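Local coordinates for FERM, ARHGEF and pleckstrin domain-containing protein 2 (Mus musculus, PDB 6D2K), which activates RAC1 as a guanine nucleotide exchange factor, acts in semaphorin responses and integrin regulation, and is represented here by its FERM domain alone, at residues R11-L14 against L15-V19; I164-F167 against H168-T172; I276-E279 against Y280-F284. All coordinates share one frame; numbering follows the deposited sequence. Where two conformers were deposited one is given.

Interaction 1 of 3, residues R11-L14 against L15-V19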
ATOM      1  N   ARG A  11      -8.007   3.038  17.684  1.00 16.93           N
ATOM      2  CA  ARG A  11      -8.057   1.650  17.239  0.50 17.96           C
ATOM      3  C   ARG A  11      -7.124   1.468  16.049  1.00 17.08           C
ATOM      4  O   ARG A  11      -7.219   2.202  15.063  1.00 16.71           O
ATOM      5  CB  ARG A  11      -9.485   1.266  16.853  1.00 21.53           C
ATOM      6  CG  ARG A  11     -10.475   1.326  18.017  1.00 30.99           C
ATOM      7  CD  ARG A  11     -11.903   0.997  17.586  1.00 27.34           C
ATOM      8  NE  ARG A  11     -12.046  -0.370  17.088  1.00 34.88           N
ATOM      9  CZ  ARG A  11     -12.046  -1.454  17.860  1.00 39.52           C
ATOM     10  NH1 ARG A  11     -11.895  -1.339  19.175  1.00 39.06           N
ATOM     11  NH2 ARG A  11     -12.190  -2.658  17.318  1.00 40.55           N
ATOM     12  N   VAL A  12      -6.214   0.504  16.146  1.00 15.43           N
ATOM     13  CA  VAL A  12      -5.307   0.243  15.030  1.00 15.74           C
ATOM     14  C   VAL A  12      -5.603  -1.120  14.443  1.00 14.94           C
ATOM     15  O   VAL A  12      -5.431  -2.135  15.111  1.00 19.20           O
ATOM     16  CB  VAL A  12      -3.826   0.362  15.431  1.00 15.73           C
ATOM     17  CG1 VAL A  12      -2.923  -0.049  14.255  1.00 16.95           C
ATOM     18  CG2 VAL A  12      -3.521   1.795  15.845  1.00 17.43           C
ATOM     19  N   LYS A  13      -6.091  -1.132  13.206  1.00 16.14           N
ATOM     20  CA  LYS A  13      -6.382  -2.383  12.520  1.00 17.17           C
ATOM     21  C   LYS A  13      -5.092  -2.896  11.909  1.00 18.51           C
ATOM     22  O   LYS A  13      -4.484  -2.226  11.091  1.00 16.86           O
ATOM     23  CB  LYS A  13      -7.451  -2.178  11.446  1.00 19.17           C
ATOM     24  CG  LYS A  13      -7.902  -3.474  10.772  1.00 30.13           C
ATOM     25  CD  LYS A  13      -9.033  -3.222   9.776  1.00 37.21           C
ATOM     26  CE  LYS A  13      -9.664  -4.535   9.312  1.00 39.07           C
ATOM     27  NZ  LYS A  13     -10.314  -5.270  10.436  1.00 46.69           N
ATOM     28  N   LEU A  14      -4.677  -4.092  12.321  1.00 14.44           N
ATOM     29  CA  LEU A  14      -3.400  -4.662  11.901  1.00 17.92           C
ATOM     30  C   LEU A  14      -3.584  -5.426  10.599  1.00 17.29           C
ATOM     31  O   LEU A  14      -4.700  -5.556  10.117  1.00 17.92           O
ATOM     32  CB  LEU A  14      -2.849  -5.557  13.012  1.00 22.92           C
ATOM     33  CG  LEU A  14      -2.604  -4.797  14.325  1.00 22.08           C
ATOM     34  CD1 LEU A  14      -2.224  -5.728  15.456  1.00 26.84           C
ATOM     35  CD2 LEU A  14      -1.539  -3.722  14.134  1.00 20.93           C
ATOM     36  N   LEU A  15      -2.488  -5.911  10.016  1.00 16.57           N
ATOM     37  CA  LEU A  15      -2.547  -6.529   8.692  1.00 18.80           C
ATOM     38  C   LEU A  15      -3.227  -7.909   8.697  1.00 23.11           C
ATOM     39  O   LEU A  15      -3.714  -8.373   7.663  1.00 24.55           O
ATOM     40  CB  LEU A  15      -1.150  -6.608   8.072  1.00 15.86           C
ATOM     41  CG  LEU A  15      -0.747  -5.364   7.272  1.00 14.05           C
ATOM     42  CD1 LEU A  15       0.754  -5.341   7.008  1.00 15.47           C
ATOM     43  CD2 LEU A  15      -1.541  -5.300   5.963  1.00 13.36           C
ATOM     44  N   ASP A  16      -3.272  -8.547   9.860  1.00 22.16           N
ATOM     45  CA  ASP A  16      -4.024  -9.797  10.011  1.00 28.72           C
ATOM     46  C   ASP A  16      -5.500  -9.558  10.386  1.00 28.86           C
ATOM     47  O   ASP A  16      -6.245 -10.506  10.669  1.00 33.64           O
ATOM     48  CB  ASP A  16      -3.336 -10.723  11.021  1.00 30.41           C
ATOM     49  CG  ASP A  16      -3.239 -10.108  12.407  1.00 33.50           C
ATOM     50  OD1 ASP A  16      -2.533 -10.667  13.278  1.00 31.15           O
ATOM     51  OD2 ASP A  16      -3.876  -9.063  12.623  1.00 23.54           O
ATOM     52  N   SER A  17      -5.906  -8.290  10.394  1.00 27.00           N
ATOM     53  CA  SER A  17      -7.294  -7.887  10.638  1.00 30.27           C
ATOM     54  C   SER A  17      -7.673  -7.818  12.121  1.00 29.26           C
ATOM     55  O   SER A  17      -8.776  -7.400  12.463  1.00 30.85           O
ATOM     56  CB  SER A  17      -8.283  -8.766   9.866  1.00 37.74           C
ATOM     57  OG  SER A  17      -8.674  -8.144   8.655  1.00 42.20           O
ATOM     58  N   THR A  18      -6.759  -8.219  12.994  1.00 23.95           N
ATOM     59  CA  THR A  18      -6.957  -7.995  14.419  1.00 24.64           C
ATOM     60  C   THR A  18      -6.870  -6.501  14.728  1.00 24.65           C
ATOM     61  O   THR A  18      -6.290  -5.733  13.959  1.00 21.26           O
ATOM     62  CB  THR A  18      -5.930  -8.745  15.271  1.00 24.53           C
ATOM     63  OG1 THR A  18      -4.605  -8.290  14.969  1.00 24.87           O
ATOM     64  CG2 THR A  18      -6.018 -10.237  15.003  1.00 26.53           C
ATOM     65  N   VAL A  19      -7.458  -6.097  15.849  1.00 20.10           N
ATOM     66  CA  VAL A  19      -7.465  -4.689  16.243  1.00 20.82           C
ATOM     67  C   VAL A  19      -6.786  -4.541  17.597  1.00 22.92           C
ATOM     68  O   VAL A  19      -7.060  -5.310  18.529  1.00 24.78           O
ATOM     69  CB  VAL A  19      -8.896  -4.125  16.296  1.00 22.08           C
ATOM     70  CG1 VAL A  19      -8.898  -2.664  16.756  1.00 21.78           C
ATOM     71  CG2 VAL A  19      -9.574  -4.247  14.936  1.00 25.87           C
TER
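L14 and T18 close a tight hairpin turn, and their side chains meet where L14 CD1 lies 3.5 Å from T18 OG1. Below them L14 N donates to T18 O over 2.8 Å, an almost straight bond (174° at the hydrogen). S17 N returns a bond of 3.0 Å to L14 O, approaching from above the carbonyl plane and closing a type I turn from L14 to S17. S17 has a positive phi (82°), so the loop fits a 3:5 hairpin with a type I turn and a G1 beta bulge. D16 forms an Asx turn inside it: chi1 of 61° sets CG between the backbone N and the carbonyl carbon, and OD2 accepts from both T18 N (3.0 Å) and T18 OG1 (2.6 Å), the hydroxyl on the syn side. The packed side belongs to leucines, L14 against H40 and L41 of helix 30-41, and L15 against L103 and L106 of helix 98-113. The outer side is looser. K13, paired with V19 as an antiparallel non-hydrogen-bonded pair, bends at its last torsion to give S17 O only a weak bond (NZ, 3.3 Å). This is the first hairpin of the ubiquitin-like N-terminal lobe. Its chemistry implies a turn held chiefly by backbone bonds and one carboxylate oxygen, whose two donors should stabilise the ionised form of D16 and restrict rotation of the T18 hydroxyl.

Interaction 2 of 3, residues I164-F167 against H168-T172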
ATOM      1  N   ILE A 164      -8.278 -22.499  -7.473  1.00 18.07           N
ATOM      2  CA  ILE A 164      -7.587 -22.293  -6.198  1.00 16.04           C
ATOM      3  C   ILE A 164      -7.222 -23.638  -5.548  1.00 18.52           C
ATOM      4  O   ILE A 164      -6.093 -23.837  -5.109  1.00 15.55           O
ATOM      5  CB  ILE A 164      -8.445 -21.468  -5.217  1.00 16.73           C
ATOM      6  CG1 ILE A 164      -8.590 -20.027  -5.722  1.00 15.00           C
ATOM      7  CG2 ILE A 164      -7.802 -21.492  -3.836  1.00 16.27           C
ATOM      8  CD1 ILE A 164      -9.674 -19.228  -5.011  1.00 17.50           C
ATOM      9  N   LEU A 165      -8.199 -24.542  -5.501  1.00 18.26           N
ATOM     10  CA  LEU A 165      -8.034 -25.881  -4.940  1.00 23.69           C
ATOM     11  C   LEU A 165      -6.998 -26.679  -5.717  1.00 18.72           C
ATOM     12  O   LEU A 165      -6.146 -27.359  -5.141  1.00 20.44           O
ATOM     13  CB  LEU A 165      -9.367 -26.630  -4.985  1.00 21.86           C
ATOM     14  CG  LEU A 165     -10.318 -26.611  -3.785  1.00 34.28           C
ATOM     15  CD1 LEU A 165     -10.033 -25.466  -2.824  1.00 28.55           C
ATOM     16  CD2 LEU A 165     -11.769 -26.587  -4.269  1.00 32.61           C
ATOM     17  N   ASP A 166      -7.096 -26.607  -7.036  1.00 18.64           N
ATOM     18  CA  ASP A 166      -6.165 -27.278  -7.935  1.00 21.61           C
ATOM     19  C   ASP A 166      -4.710 -26.869  -7.684  1.00 21.51           C
ATOM     20  O   ASP A 166      -3.822 -27.716  -7.575  1.00 20.37           O
ATOM     21  CB  ASP A 166      -6.581 -26.975  -9.381  1.00 22.00           C
ATOM     22  CG  ASP A 166      -5.625 -27.551 -10.416  1.00 34.55           C
ATOM     23  OD1 ASP A 166      -5.971 -27.508 -11.618  1.00 45.45           O
ATOM     24  OD2 ASP A 166      -4.533 -28.029 -10.051  1.00 40.43           O
ATOM     25  N   PHE A 167      -4.460 -25.570  -7.583  1.00 16.64           N
ATOM     26  CA  PHE A 167      -3.111 -25.084  -7.314  1.00 16.09           C
ATOM     27  C   PHE A 167      -2.653 -25.453  -5.894  1.00 16.38           C
ATOM     28  O   PHE A 167      -1.492 -25.805  -5.686  1.00 16.22           O
ATOM     29  CB  PHE A 167      -3.020 -23.556  -7.491  1.00 15.38           C
ATOM     30  CG  PHE A 167      -2.992 -23.092  -8.927  1.00 18.35           C
ATOM     31  CD1 PHE A 167      -2.019 -23.540  -9.797  1.00 16.52           C
ATOM     32  CD2 PHE A 167      -3.903 -22.148  -9.377  1.00 16.64           C
ATOM     33  CE1 PHE A 167      -1.986 -23.114 -11.115  1.00 18.68           C
ATOM     34  CE2 PHE A 167      -3.876 -21.705 -10.685  1.00 18.94           C
ATOM     35  CZ  PHE A 167      -2.908 -22.186 -11.558  1.00 19.17           C
ATOM     36  N   HIS A 168      -3.549 -25.331  -4.916  1.00 15.29           N
ATOM     37  CA  HIS A 168      -3.183 -25.619  -3.535  1.00 15.90           C
ATOM     38  C   HIS A 168      -2.675 -27.051  -3.375  1.00 19.95           C
ATOM     39  O   HIS A 168      -1.751 -27.300  -2.604  1.00 17.41           O
ATOM     40  CB  HIS A 168      -4.364 -25.368  -2.602  1.00 16.47           C
ATOM     41  CG  HIS A 168      -4.008 -25.421  -1.148  1.00 14.53           C
ATOM     42  ND1 HIS A 168      -4.956 -25.552  -0.159  1.00 16.19           N
ATOM     43  CD2 HIS A 168      -2.810 -25.367  -0.518  1.00 16.67           C
ATOM     44  CE1 HIS A 168      -4.360 -25.560   1.020  1.00 16.75           C
ATOM     45  NE2 HIS A 168      -3.057 -25.462   0.831  1.00 16.69           N
ATOM     46  N   GLN A 169      -3.264 -27.982  -4.122  1.00 19.09           N
ATOM     47  CA  GLN A 169      -2.841 -29.382  -4.056  1.00 21.12           C
ATOM     48  C   GLN A 169      -1.370 -29.553  -4.420  1.00 22.19           C
ATOM     49  O   GLN A 169      -0.740 -30.544  -4.032  1.00 23.20           O
ATOM     50  CB  GLN A 169      -3.702 -30.250  -4.979  1.00 23.39           C
ATOM     51  CG  GLN A 169      -5.130 -30.374  -4.541  1.00 27.58           C
ATOM     52  CD  GLN A 169      -5.993 -31.063  -5.579  1.00 34.56           C
ATOM     53  OE1 GLN A 169      -5.737 -32.209  -5.955  1.00 42.60           O
ATOM     54  NE2 GLN A 169      -7.029 -30.370  -6.039  1.00 31.19           N
ATOM     55  N   ARG A 170      -0.816 -28.594  -5.154  1.00 22.20           N
ATOM     56  CA  ARG A 170       0.575 -28.669  -5.588  1.00 17.85           C
ATOM     57  C   ARG A 170       1.573 -28.264  -4.504  1.00 20.50           C
ATOM     58  O   ARG A 170       2.773 -28.449  -4.677  1.00 22.52           O
ATOM     59  CB  ARG A 170       0.813 -27.770  -6.808  1.00 19.42           C
ATOM     60  CG  ARG A 170      -0.182 -27.960  -7.930  1.00 19.96           C
ATOM     61  CD  ARG A 170       0.117 -27.015  -9.086  1.00 22.90           C
ATOM     62  NE  ARG A 170      -0.817 -27.238 -10.180  1.00 26.09           N
ATOM     63  CZ  ARG A 170      -0.685 -26.711 -11.393  1.00 22.55           C
ATOM     64  NH1 ARG A 170       0.348 -25.927 -11.673  1.00 24.93           N
ATOM     65  NH2 ARG A 170      -1.589 -26.973 -12.324  1.00 28.69           N
ATOM     66  N   HIS A 171       1.087 -27.680  -3.406  1.00 17.92           N
ATOM     67  CA  HIS A 171       1.988 -27.060  -2.434  1.00 18.01           C
ATOM     68  C   HIS A 171       2.247 -27.914  -1.212  1.00 21.39           C
ATOM     69  O   HIS A 171       2.696 -27.399  -0.191  1.00 16.16           O
ATOM     70  CB  HIS A 171       1.429 -25.721  -1.952  1.00 17.46           C
ATOM     71  CG  HIS A 171       1.044 -24.792  -3.058  1.00 17.10           C
ATOM     72  ND1 HIS A 171       1.691 -24.766  -4.275  1.00 17.40           N
ATOM     73  CD2 HIS A 171       0.087 -23.833  -3.116  1.00 13.62           C
ATOM     74  CE1 HIS A 171       1.143 -23.842  -5.044  1.00 16.21           C
ATOM     75  NE2 HIS A 171       0.169 -23.256  -4.363  1.00 14.81           N
ATOM     76  N   THR A 172       1.966 -29.209  -1.336  1.00 19.33           N
ATOM     77  CA  THR A 172       2.156 -30.172  -0.262  1.00 22.94           C
ATOM     78  C   THR A 172       3.456 -29.971   0.506  1.00 15.45           C
ATOM     79  O   THR A 172       4.533 -29.926  -0.076  1.00 20.21           O
ATOM     80  CB  THR A 172       2.139 -31.594  -0.838  1.00 21.09           C
ATOM     81  OG1 THR A 172       0.905 -31.789  -1.534  1.00 26.56           O
ATOM     82  CG2 THR A 172       2.246 -32.614   0.279  1.00 32.41           C
TER
HETATM   83  O   HOH W   1      -2.832 -29.823  -9.287  1.00 37.33           O
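F167 and R170 both send CG anti to their own carbonyl carbons (chi1 -76° and -50°), and the arginine then runs extended from CG to NE, so the two side chains lie alongside each other, pointing the same way. The phenyl edge meets the guanidinium face: F167 CD1 sits over the centre of the R170 group, 3.8 Å from CZ, with the planes 70° apart. D166 OD2 adds a long salt bridge of 3.8 Å to R170 NE, and a water donates to the same oxygen at 2.6 Å. Beneath, F167 O accepts from R170 N (2.9 Å). The same oxygen lies over the face of the H171 imidazole without a hydrogen bond to it. H171 NE2 bonds instead to S129 OG, and its ring stacks on H130. Cutting the H171 imidazole back to an alanine would probably leave the S129 hydroxyl without this partner, the H130 ring without its stack and the F167 carbonyl uncovered on that side. H168 ND1 is hydrogen-bonded to D144. Backbone bonding changes along this turn, from the i to i+4 bonds of H168 N to I164 O and Q169 N to L165 O, to i to i+3 spacing at R170 and H171, within the all-helical central lobe of the FERM fold.

Interaction 3 of 3, residues I276-E279 against Y280-F284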
ATOM      1  N   ILE A 276       3.761  11.816  -1.161  1.00 12.31           N
ATOM      2  CA  ILE A 276       4.173  10.414  -1.281  1.00 13.62           C
ATOM      3  C   ILE A 276       5.259  10.266  -2.340  1.00 13.08           C
ATOM      4  O   ILE A 276       6.148   9.416  -2.208  1.00 12.73           O
ATOM      5  CB  ILE A 276       2.983   9.445  -1.519  1.00 11.28           C
ATOM      6  CG1 ILE A 276       3.441   7.975  -1.368  1.00 13.42           C
ATOM      7  CG2 ILE A 276       2.397   9.631  -2.892  1.00 13.40           C
ATOM      8  CD1 ILE A 276       3.946   7.620   0.016  1.00 16.01           C
ATOM      9  N   CYS A 277       5.221  11.099  -3.379  1.00 11.23           N
ATOM     10  CA  CYS A 277       6.293  11.054  -4.382  1.00 12.41           C
ATOM     11  C   CYS A 277       7.627  11.489  -3.793  1.00 13.84           C
ATOM     12  O   CYS A 277       8.650  10.842  -4.007  1.00 13.74           O
ATOM     13  CB  CYS A 277       5.981  11.919  -5.595  1.00 11.12           C
ATOM     14  SG  CYS A 277       4.698  11.296  -6.669  1.00 13.49           S
ATOM     15  N   VAL A 278       7.626  12.601  -3.069  1.00 13.56           N
ATOM     16  CA  VAL A 278       8.854  13.061  -2.444  1.00 13.26           C
ATOM     17  C   VAL A 278       9.380  12.004  -1.471  1.00 16.33           C
ATOM     18  O   VAL A 278      10.577  11.719  -1.436  1.00 16.55           O
ATOM     19  CB  VAL A 278       8.648  14.397  -1.728  1.00 14.73           C
ATOM     20  CG1 VAL A 278       9.875  14.728  -0.889  1.00 21.04           C
ATOM     21  CG2 VAL A 278       8.371  15.492  -2.760  1.00 16.53           C
ATOM     22  N   GLU A 279       8.489  11.401  -0.692  1.00 12.47           N
ATOM     23  CA  GLU A 279       8.916  10.362   0.237  1.00 14.35           C
ATOM     24  C   GLU A 279       9.502   9.128  -0.464  1.00 15.87           C
ATOM     25  O   GLU A 279      10.496   8.576   0.005  1.00 15.00           O
ATOM     26  CB  GLU A 279       7.784   9.998   1.194  1.00 15.66           C
ATOM     27  CG  GLU A 279       7.472  11.139   2.163  1.00 15.40           C
ATOM     28  CD  GLU A 279       6.347  10.817   3.116  1.00 25.59           C
ATOM     29  OE1 GLU A 279       5.621   9.832   2.883  1.00 25.00           O
ATOM     30  OE2 GLU A 279       6.187  11.563   4.097  1.00 28.02           O
ATOM     31  N   TYR A 280       8.896   8.711  -1.575  1.00 13.37           N
ATOM     32  CA  TYR A 280       9.419   7.603  -2.377  1.00 11.95           C
ATOM     33  C   TYR A 280      10.807   7.902  -2.921  1.00 13.82           C
ATOM     34  O   TYR A 280      11.716   7.054  -2.854  1.00 16.24           O
ATOM     35  CB  TYR A 280       8.449   7.246  -3.518  1.00 11.71           C
ATOM     36  CG  TYR A 280       7.668   5.973  -3.265  1.00 11.86           C
ATOM     37  CD1 TYR A 280       8.035   4.780  -3.870  1.00 12.12           C
ATOM     38  CD2 TYR A 280       6.573   5.963  -2.413  1.00 11.85           C
ATOM     39  CE1 TYR A 280       7.333   3.600  -3.631  1.00 13.39           C
ATOM     40  CE2 TYR A 280       5.857   4.778  -2.171  1.00 11.16           C
ATOM     41  CZ  TYR A 280       6.246   3.611  -2.791  1.00 13.20           C
ATOM     42  OH  TYR A 280       5.543   2.428  -2.558  1.00 13.41           O
ATOM     43  N   HIS A 281      10.969   9.099  -3.464  1.00 13.48           N
ATOM     44  CA  HIS A 281      12.268   9.482  -3.968  1.00 16.93           C
ATOM     45  C   HIS A 281      13.316   9.405  -2.863  1.00 19.44           C
ATOM     46  O   HIS A 281      14.388   8.846  -3.069  1.00 19.44           O
ATOM     47  CB  HIS A 281      12.277  10.889  -4.554  1.00 14.90           C
ATOM     48  CG  HIS A 281      13.655  11.334  -4.924  1.00 22.44           C
ATOM     49  ND1 HIS A 281      14.242  11.010  -6.129  1.00 26.30           N
ATOM     50  CD2 HIS A 281      14.594  11.996  -4.212  1.00 24.05           C
ATOM     51  CE1 HIS A 281      15.470  11.496  -6.160  1.00 27.52           C
ATOM     52  NE2 HIS A 281      15.707  12.102  -5.010  1.00 31.25           N
ATOM     53  N   THR A 282      13.029   9.989  -1.705  1.00 17.40           N
ATOM     54  CA  THR A 282      13.965   9.970  -0.584  1.00 15.58           C
ATOM     55  C   THR A 282      14.281   8.537  -0.121  1.00 19.78           C
ATOM     56  O   THR A 282      15.430   8.207   0.191  1.00 21.53           O
ATOM     57  CB  THR A 282      13.412  10.778   0.617  1.00 21.54           C
ATOM     58  OG1 THR A 282      13.215  12.142   0.223  1.00 21.63           O
ATOM     59  CG2 THR A 282      14.372  10.730   1.795  1.00 25.15           C
ATOM     60  N   PHE A 283      13.259   7.689  -0.080  1.00 16.63           N
ATOM     61  CA  PHE A 283      13.435   6.311   0.387  1.00 14.97           C
ATOM     62  C   PHE A 283      14.304   5.478  -0.549  1.00 17.25           C
ATOM     63  O   PHE A 283      15.161   4.710  -0.099  1.00 21.12           O
ATOM     64  CB  PHE A 283      12.064   5.633   0.561  1.00 16.43           C
ATOM     65  CG  PHE A 283      12.108   4.339   1.333  1.00 16.36           C
ATOM     66  CD1 PHE A 283      12.118   4.347   2.716  1.00 17.52           C
ATOM     67  CD2 PHE A 283      12.113   3.113   0.675  1.00 14.70           C
ATOM     68  CE1 PHE A 283      12.142   3.161   3.437  1.00 19.74           C
ATOM     69  CE2 PHE A 283      12.139   1.911   1.404  1.00 14.60           C
ATOM     70  CZ  PHE A 283      12.153   1.938   2.771  1.00 16.32           C
ATOM     71  N   PHE A 284      14.079   5.621  -1.848  1.00 17.33           N
ATOM     72  CA  PHE A 284      14.668   4.714  -2.832  1.00 16.03           C
ATOM     73  C   PHE A 284      15.847   5.295  -3.594  1.00 23.87           C
ATOM     74  O   PHE A 284      16.493   4.586  -4.363  1.00 21.17           O
ATOM     75  CB  PHE A 284      13.604   4.229  -3.822  1.00 15.93           C
ATOM     76  CG  PHE A 284      12.670   3.212  -3.237  1.00 16.41           C
ATOM     77  CD1 PHE A 284      13.146   1.960  -2.886  1.00 17.73           C
ATOM     78  CD2 PHE A 284      11.337   3.498  -3.009  1.00 17.72           C
ATOM     79  CE1 PHE A 284      12.317   1.011  -2.320  1.00 15.94           C
ATOM     80  CE2 PHE A 284      10.501   2.548  -2.447  1.00 17.25           C
ATOM     81  CZ  PHE A 284      10.988   1.308  -2.098  1.00 15.48           C
TER
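The Y280 ring meets I276 at its edge, where I276 CD1 lies in the ring plane and I276 CG1 is 3.9 Å from Y280 CD2. The two side chains run side by side, one helical turn apart. I276 O also approaches this edge, 3.5 Å from CD2. One residue beyond F283, the F284 ring receives the edge of its neighbour on one face, with F283 CD2 standing 3.4 Å above its centre. A chi1 of -105° in Y280, well off a staggered value, carries the phenol over to I276, whose CG1 is anti to the backbone N (chi1 -169°). The backbone beneath is regular alpha helix, with i to i+4 bonds running from Y280 N to I276 O (2.9 Å) through to F283 N to E279 O. Beyond the helix, Y280 OH bonds to K86 O and F88 N, while E279 OE1 makes a salt bridge with K86 NZ. F283 stacks on F87 and meets Y48 edge-to-face, and I276 and Y280 both rest on V212 of strand 207-213. The chemistry thus joins the C-terminal helix of the PH-like lobe to the K86-F88 segment. Bonded to the F88 NH and the K86 carbonyl, the phenol hydroxyl of the buried Y280 acts as both acceptor and donor, while I276 contributes an apolar flank.

From the N terminus, interaction 1 closes the short hairpin between strands 8-13 and 19-24 in the ubiquitin-like lobe, and L15 reaches from it to helix 98-113 of the central lobe. Interaction 2 closes no loop but follows helix 161-168 out into the loop before helix 176-187. Interaction 3 lies wholly within helix 267-284 of the PH-like lobe and likewise closes none. The three are in series, neither nesting nor crossing, and none touches another: nearest atoms of interactions 1 and 3 are about 13 Å apart, while those of interactions 2 and 3 are separated by about 26 Å. Each thus belongs to a different FERM lobe, and interactions 1 and 3 reach beyond their own lobes.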